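Local coordinates for protein D-psicose 3-epimerase (Agrobacterium tumefaciens, PDB 2HK0) that interconverts D-psicose and D-fructose by epimerisation at C3, a reaction in which a bound metal plays a pivotal role, within a TIM-barrel fold, at residues E43-K47 against L48-I52; A287-A290 against K291-D295; A104-A107 against F108-T112. All blocks are in the same frame, centred on the assembly; numbering follows the deposited sequence.

Interaction 1 (E43-K47 against L48-I52); sequences EKVAK and LGFDI
A Schellman motif closes helix 39-47, where the carbonyls of A46 and V45 take the amides of G49 and F50 respectively. G49 N donates to A46 O at 2.9 Å, approaching from above the carbonyl plane, 59° out of it, while F50 N sends a longer, weak bond to V45 O. G49 is the first residue to leave helical angles; its positive phi (103°) is a backbone shape that suits glycine, since it leaves no room for a side-chain carbon beside L48 O. One residue earlier, L48 N still makes the helical bond to K44 O (3.1 Å) with a weak second one to V45 O. A water ties the turn together, giving one hydrogen to A46 O at 2.7 Å and the other to F50 O.

This is the link from a helix of the TIM barrel into its next strand, 52-56, and the buried side is apolar. V45 CG1, anti to its own N (chi1 171°), leans on F50 CB at 3.6 Å, and V45 O lies in the plane of the F50 ring at its edge. L48 CG sits 3.3 Å from K44 O; beyond it the leucine packs on D293 and R297 of helix 289-307.

On the outer face K47, its chain bent at chi2 and chi4, curls back so that NZ forms a salt bridge with E43 OE2 at 3.0 Å, meeting that oxygen from above the carboxylate plane. K44 NZ instead pairs with D293.

Interaction 2 (A287-A290 against K291-D295); sequences ADIA and KMDED
D288 and K291 meet across the first turn of helix 289-307: D288 OD1 accepts from K291 N at 2.7 Å, with the amide placed almost straight out along the carboxylate C-O bond. D288 CG stands between its backbone N and carbonyl carbon (chi1 44°), and from there OD1 can fold over the helix start. The same oxygen lies 3.3 Å from K291 CB, where the two side chains cross at about a right angle. K291 N also has a weak bond to D288 O, whose main donor is M292 N at 3.0 Å.

D288 is thus the N-cap of the last helix of the chain, packed against the outside of the barrel, and its carboxylate takes up an amide of the first turn that otherwise has just the weak bond to D288 O within residues 287-295. A negative group here would probably also interact favourably with the helix dipole.

Just ahead of the cap, the methyl of A287 presses on the lysine stem, with A287 CB only 3.4 Å from both K291 CB and K291 CG, tighter than usual carbon contact. M292, a selenomethionine, passes its CG by A287 CB at 4.0 Å before its end packs on W30, V267 and K268. The lysine's own end swings down the helix, where K291 NZ reaches D295 OD1 at 3.2 Å in a salt bridge, on the syn side but somewhat out of the carboxylate plane (26°); K240 is a second partner of that oxygen. I289 and D293 run side by side, I289 CG2 lying 4.0 Å from OD2 of D293, whose OD1 is taken by K44.

Interaction 3 (A104-A107 against F108-T112); sequences AGKA and FFERT
K106 and E110, one helical turn apart, cross obliquely, and it is the lysine's carbon chain that the carboxylate touches. E110 OE2 lies 3.2 Å from K106 CE and 3.4 Å from K106 CG, beside the stem of a lysine that is fully extended. The ammonium carries on past it: K106 NZ is 4.4 Å from E110 OE2, too far for direct pairing, though the opposite charges probably still attract. E110 CG, which is anti to its own carbonyl carbon (chi1 -70°), lies close over K106 O, and this directs the acid back along the preceding turn.

The two phenylalanines both approach the G105 carbonyl, whose oxygen is near the edge of each ring. F109 comes close, with F109 CD1 3.2 Å from G105 O and the oxygen in the ring plane. F108 is looser: its CB rests 3.4 Å from G105 O, its CD2 4.0 Å. Only the F108 ring runs on, chi1 160° carrying it along the helix to the following turn, where one of its faces receives T112 OG1, 3.3 Å above the plane and offset toward the rim.

All this belongs to helix 99-118, the helix of the beta-alpha-beta unit between strands 81-85 and 123-126 of the TIM barrel. Regular i to i+4 bonds run through it, F109 N to G105 O among them. At F108 O the hydroxyl T112 OG1 adds a bond of 2.8 Å to that of T112 N, the two donors arriving from opposite faces of the carbonyl plane; T112 OG1 also bonds N61. F109 packs on P88, L94 and I156, and E110 on F159 of helix 142-162.

Interactions 1 and 2 are neighbours, their centres about 14 Å apart, and they touch: the K44-D293 salt bridge joins helix 39-47 to helix 289-307 near their termini, one contact being a helix end and the other a helix start. Interaction 3 lies in mid-helix and needs no cap; its centre is about 37 Å from that of interaction 2, on the opposite side of the chain's centre. Interactions 1 and 3 are partly buried, and each buries a phenylalanine, F50 and F109. Interaction 2 is a surface contact whose polar side chains cap the helix and pair in salt bridges, whereas K106 and E110 of interaction 3 stay farther apart.

Interaction 1 (E43-K47 against L48-I52)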
loop_
_atom_site.group_PDB
_atom_site.type_symbol
_atom_site.label_atom_id
_atom_site.label_comp_id
_atom_site.label_asym_id
_atom_site.label_seq_id
_atom_site.Cartn_x
_atom_site.Cartn_y
_atom_site.Cartn_z
ATOM N N GLU A 43 30.318 -0.424 -21.765
ATOM C CA GLU A 43 30.386 -1.866 -21.959
ATOM C C GLU A 43 29.856 -2.643 -20.757
ATOM O O GLU A 43 29.162 -3.642 -20.913
ATOM C CB GLU A 43 31.838 -2.285 -22.218
ATOM C CG GLU A 43 31.987 -3.774 -22.493
ATOM C CD GLU A 43 33.432 -4.255 -22.415
ATOM O OE1 GLU A 43 34.313 -3.588 -22.998
ATOM O OE2 GLU A 43 33.673 -5.309 -21.777
ATOM N N LYS A 44 30.191 -2.194 -19.552
ATOM C CA LYS A 44 29.752 -2.881 -18.344
ATOM C C LYS A 44 28.232 -2.865 -18.210
ATOM O O LYS A 44 27.605 -3.903 -17.978
ATOM C CB LYS A 44 30.371 -2.214 -17.115
ATOM C CG LYS A 44 30.112 -2.927 -15.798
ATOM C CD LYS A 44 30.045 -1.916 -14.664
ATOM C CE LYS A 44 30.751 -2.373 -13.410
ATOM N NZ LYS A 44 30.240 -3.601 -12.802
ATOM N N VAL A 45 27.642 -1.679 -18.335
ATOM C CA VAL A 45 26.197 -1.540 -18.211
ATOM C C VAL A 45 25.485 -2.338 -19.308
ATOM O O VAL A 45 24.470 -2.990 -19.051
ATOM C CB VAL A 45 25.803 -0.036 -18.254
ATOM C CG1 VAL A 45 24.305 0.123 -18.347
ATOM C CG2 VAL A 45 26.341 0.656 -16.994
ATOM N N ALA A 46 26.027 -2.314 -20.524
ATOM C CA ALA A 46 25.418 -3.072 -21.614
ATOM C C ALA A 46 25.451 -4.562 -21.261
ATOM O O ALA A 46 24.466 -5.279 -21.450
ATOM C CB ALA A 46 26.170 -2.830 -22.917
ATOM N N LYS A 47 26.583 -5.023 -20.735
ATOM C CA LYS A 47 26.715 -6.433 -20.381
ATOM C C LYS A 47 25.736 -6.847 -19.289
ATOM O O LYS A 47 25.360 -8.008 -19.204
ATOM C CB LYS A 47 28.139 -6.743 -19.921
ATOM C CG LYS A 47 29.218 -6.554 -20.980
ATOM C CD LYS A 47 29.165 -7.607 -22.074
ATOM C CE LYS A 47 30.405 -7.501 -22.968
ATOM N NZ LYS A 47 31.670 -7.529 -22.157
ATOM N N LEU A 48 25.334 -5.910 -18.441
ATOM C CA LEU A 48 24.387 -6.237 -17.383
ATOM C C LEU A 48 22.962 -6.321 -17.943
ATOM O O LEU A 48 22.024 -6.670 -17.232
ATOM C CB LEU A 48 24.465 -5.197 -16.256
ATOM C CG LEU A 48 25.804 -5.139 -15.503
ATOM C CD1 LEU A 48 25.796 -3.949 -14.543
ATOM C CD2 LEU A 48 26.042 -6.456 -14.744
ATOM N N GLY A 49 22.784 -5.987 -19.213
ATOM C CA GLY A 49 21.446 -6.108 -19.783
ATOM C C GLY A 49 20.617 -4.846 -19.970
ATOM O O GLY A 49 19.515 -4.905 -20.512
ATOM N N PHE A 50 21.125 -3.706 -19.527
ATOM C CA PHE A 50 20.381 -2.459 -19.685
ATOM C C PHE A 50 20.317 -1.993 -21.145
ATOM O O PHE A 50 21.245 -2.219 -21.920
ATOM C CB PHE A 50 21.025 -1.359 -18.830
ATOM C CG PHE A 50 20.851 -1.564 -17.329
ATOM C CD1 PHE A 50 19.715 -1.079 -16.668
ATOM C CD2 PHE A 50 21.827 -2.234 -16.583
ATOM C CE1 PHE A 50 19.554 -1.252 -15.288
ATOM C CE2 PHE A 50 21.673 -2.412 -15.195
ATOM C CZ PHE A 50 20.525 -1.914 -14.550
ATOM N N ASP A 51 19.217 -1.334 -21.507
ATOM C CA ASP A 51 19.043 -0.788 -22.849
ATOM C C ASP A 51 19.754 0.570 -22.912
ATOM O O ASP A 51 20.156 1.026 -23.974
ATOM C CB ASP A 51 17.565 -0.515 -23.131
ATOM C CG ASP A 51 16.676 -1.737 -22.919
ATOM O OD1 ASP A 51 16.948 -2.774 -23.551
ATOM O OD2 ASP A 51 15.697 -1.645 -22.132
ATOM N N ILE A 52 19.880 1.222 -21.760
ATOM C CA ILE A 52 20.450 2.558 -21.683
ATOM C C ILE A 52 21.401 2.788 -20.513
ATOM O O ILE A 52 21.267 2.167 -19.447
ATOM C CB ILE A 52 19.297 3.597 -21.518
ATOM C CG1 ILE A 52 18.406 3.608 -22.764
ATOM C CG2 ILE A 52 19.845 4.988 -21.189
ATOM C CD1 ILE A 52 17.115 4.340 -22.528
HETATM O O HOH W 1 22.244 -4.508 -22.744
#

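Interaction 2 (A287-A290 against K291-D295)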
loop_
_atom_site.group_PDB
_atom_site.type_symbol
_atom_site.label_atom_id
_atom_site.label_comp_id
_atom_site.label_asym_id
_atom_site.label_seq_id
_atom_site.Cartn_x
_atom_site.Cartn_y
_atom_site.Cartn_z
ATOM N N ALA A 287 28.170 -4.169 0.066
ATOM C CA ALA A 287 28.369 -4.876 -1.197
ATOM C C ALA A 287 29.694 -4.632 -1.912
ATOM O O ALA A 287 30.230 -3.525 -1.908
ATOM C CB ALA A 287 27.207 -4.566 -2.159
ATOM N N ASP A 288 30.234 -5.692 -2.506
ATOM C CA ASP A 288 31.449 -5.561 -3.300
ATOM C C ASP A 288 30.905 -5.254 -4.698
ATOM O O ASP A 288 29.680 -5.235 -4.895
ATOM C CB ASP A 288 32.263 -6.868 -3.324
ATOM C CG ASP A 288 31.396 -8.101 -3.540
ATOM O OD1 ASP A 288 30.366 -8.019 -4.245
ATOM O OD2 ASP A 288 31.759 -9.168 -2.999
ATOM N N ILE A 289 31.783 -5.012 -5.664
ATOM C CA ILE A 289 31.304 -4.691 -7.000
ATOM C C ILE A 289 30.356 -5.739 -7.554
ATOM O O ILE A 289 29.344 -5.397 -8.163
ATOM C CB ILE A 289 32.449 -4.475 -7.987
ATOM C CG1 ILE A 289 33.207 -3.201 -7.616
ATOM C CG2 ILE A 289 31.889 -4.289 -9.407
ATOM C CD1 ILE A 289 34.395 -2.913 -8.521
ATOM N N ALA A 290 30.664 -7.012 -7.319
ATOM C CA ALA A 290 29.812 -8.090 -7.810
ATOM C C ALA A 290 28.409 -8.058 -7.198
ATOM O O ALA A 290 27.424 -8.373 -7.879
ATOM C CB ALA A 290 30.473 -9.457 -7.548
ATOM N N LYS A 291 28.302 -7.704 -5.920
ATOM C CA LYS A 291 26.981 -7.639 -5.312
ATOM C C LYS A 291 26.247 -6.402 -5.876
ATOM O O LYS A 291 25.046 -6.449 -6.128
ATOM C CB LYS A 291 27.087 -7.575 -3.783
ATOM C CG LYS A 291 25.739 -7.552 -3.037
ATOM C CD LYS A 291 24.822 -8.656 -3.507
ATOM C CE LYS A 291 23.704 -8.930 -2.505
ATOM N NZ LYS A 291 23.010 -7.685 -2.098
HETATM N N MSE A 292 26.972 -5.311 -6.094
HETATM C CA MSE A 292 26.361 -4.098 -6.659
HETATM C C MSE A 292 25.754 -4.411 -8.036
HETATM O O MSE A 292 24.654 -3.959 -8.363
HETATM C CB MSE A 292 27.409 -2.999 -6.782
HETATM C CG MSE A 292 27.896 -2.448 -5.436
HETATM SE SE MSE A 292 26.527 -1.308 -4.586
HETATM C CE MSE A 292 26.889 0.290 -5.673
ATOM N N ASP A 293 26.480 -5.193 -8.832
ATOM C CA ASP A 293 26.031 -5.603 -10.168
ATOM C C ASP A 293 24.790 -6.477 -10.081
ATOM O O ASP A 293 23.856 -6.348 -10.883
ATOM C CB ASP A 293 27.126 -6.405 -10.887
ATOM C CG ASP A 293 28.293 -5.546 -11.329
ATOM O OD1 ASP A 293 28.244 -4.298 -11.193
ATOM O OD2 ASP A 293 29.276 -6.133 -11.824
ATOM N N GLU A 294 24.806 -7.392 -9.119
ATOM C CA GLU A 294 23.703 -8.318 -8.900
ATOM C C GLU A 294 22.426 -7.549 -8.525
ATOM O O GLU A 294 21.351 -7.824 -9.054
ATOM C CB GLU A 294 24.087 -9.313 -7.799
ATOM C CG GLU A 294 23.107 -10.452 -7.561
ATOM C CD GLU A 294 23.429 -11.203 -6.270
ATOM O OE1 GLU A 294 24.625 -11.528 -6.047
ATOM O OE2 GLU A 294 22.494 -11.463 -5.477
ATOM N N ASP A 295 22.538 -6.597 -7.604
ATOM C CA ASP A 295 21.373 -5.792 -7.225
ATOM C C ASP A 295 20.862 -5.041 -8.469
ATOM O O ASP A 295 19.663 -4.998 -8.729
ATOM C CB ASP A 295 21.739 -4.773 -6.142
ATOM C CG ASP A 295 21.842 -5.391 -4.762
ATOM O OD1 ASP A 295 21.305 -6.494 -4.550
ATOM O OD2 ASP A 295 22.443 -4.760 -3.873
#

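Interaction 3 (A104-A107 against F108-T112)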
loop_
_atom_site.group_PDB
_atom_site.type_symbol
_atom_site.label_atom_id
_atom_site.label_comp_id
_atom_site.label_asym_id
_atom_site.label_seq_id
_atom_site.Cartn_x
_atom_site.Cartn_y
_atom_site.Cartn_z
ATOM N N ALA A 104 25.647 33.305 -19.603
ATOM C CA ALA A 104 26.637 32.242 -19.491
ATOM C C ALA A 104 25.928 30.882 -19.456
ATOM O O ALA A 104 26.440 29.888 -19.977
ATOM C CB ALA A 104 27.487 32.441 -18.238
ATOM N N GLY A 105 24.750 30.838 -18.844
ATOM C CA GLY A 105 24.007 29.586 -18.788
ATOM C C GLY A 105 23.574 29.182 -20.187
ATOM O O GLY A 105 23.683 28.019 -20.576
ATOM N N LYS A 106 23.081 30.151 -20.956
ATOM C CA LYS A 106 22.640 29.873 -22.317
ATOM C C LYS A 106 23.818 29.389 -23.160
ATOM O O LYS A 106 23.679 28.441 -23.952
ATOM C CB LYS A 106 22.021 31.116 -22.945
ATOM C CG LYS A 106 21.568 30.897 -24.377
ATOM C CD LYS A 106 20.899 32.126 -24.942
ATOM C CE LYS A 106 20.317 31.836 -26.313
ATOM N NZ LYS A 106 19.695 33.051 -26.889
ATOM N N ALA A 107 24.975 30.028 -22.986
ATOM C CA ALA A 107 26.179 29.636 -23.716
ATOM C C ALA A 107 26.592 28.235 -23.286
ATOM O O ALA A 107 26.996 27.427 -24.115
ATOM C CB ALA A 107 27.313 30.617 -23.451
ATOM N N PHE A 108 26.506 27.954 -21.988
ATOM C CA PHE A 108 26.844 26.630 -21.456
ATOM C C PHE A 108 25.928 25.538 -22.049
ATOM O O PHE A 108 26.380 24.451 -22.402
ATOM C CB PHE A 108 26.719 26.632 -19.927
ATOM C CG PHE A 108 26.569 25.255 -19.324
ATOM C CD1 PHE A 108 27.647 24.374 -19.267
ATOM C CD2 PHE A 108 25.341 24.843 -18.808
ATOM C CE1 PHE A 108 27.504 23.100 -18.696
ATOM C CE2 PHE A 108 25.187 23.575 -18.240
ATOM C CZ PHE A 108 26.274 22.703 -18.183
ATOM N N PHE A 109 24.635 25.815 -22.139
ATOM C CA PHE A 109 23.722 24.833 -22.695
ATOM C C PHE A 109 23.990 24.551 -24.167
ATOM O O PHE A 109 24.015 23.396 -24.586
ATOM C CB PHE A 109 22.267 25.274 -22.517
ATOM C CG PHE A 109 21.642 24.785 -21.244
ATOM C CD1 PHE A 109 21.662 25.566 -20.088
ATOM C CD2 PHE A 109 21.045 23.529 -21.193
ATOM C CE1 PHE A 109 21.090 25.102 -18.898
ATOM C CE2 PHE A 109 20.467 23.054 -20.005
ATOM C CZ PHE A 109 20.491 23.840 -18.860
ATOM N N GLU A 110 24.188 25.604 -24.954
ATOM C CA GLU A 110 24.445 25.420 -26.378
ATOM C C GLU A 110 25.677 24.556 -26.617
ATOM O O GLU A 110 25.654 23.644 -27.439
ATOM C CB GLU A 110 24.576 26.780 -27.057
ATOM C CG GLU A 110 23.234 27.487 -27.111
ATOM C CD GLU A 110 23.302 28.832 -27.791
ATOM O OE1 GLU A 110 24.182 29.012 -28.664
ATOM O OE2 GLU A 110 22.466 29.702 -27.461
ATOM N N ARG A 111 26.739 24.819 -25.872
ATOM C CA ARG A 111 27.966 24.035 -26.000
ATOM C C ARG A 111 27.738 22.567 -25.611
ATOM O O ARG A 111 28.129 21.636 -26.330
ATOM C CB ARG A 111 29.053 24.638 -25.105
ATOM C CG ARG A 111 30.349 23.855 -25.087
ATOM C CD ARG A 111 31.241 24.360 -23.971
ATOM N NE ARG A 111 32.586 23.801 -24.036
ATOM C CZ ARG A 111 33.447 23.839 -23.023
ATOM N NH1 ARG A 111 33.086 24.404 -21.877
ATOM N NH2 ARG A 111 34.668 23.330 -23.158
ATOM N N THR A 112 27.102 22.363 -24.462
ATOM C CA THR A 112 26.836 21.016 -23.977
ATOM C C THR A 112 25.928 20.261 -24.940
ATOM O O THR A 112 26.179 19.110 -25.262
ATOM C CB THR A 112 26.179 21.068 -22.581
ATOM O OG1 THR A 112 27.026 21.798 -21.691
ATOM C CG2 THR A 112 25.983 19.685 -22.025
#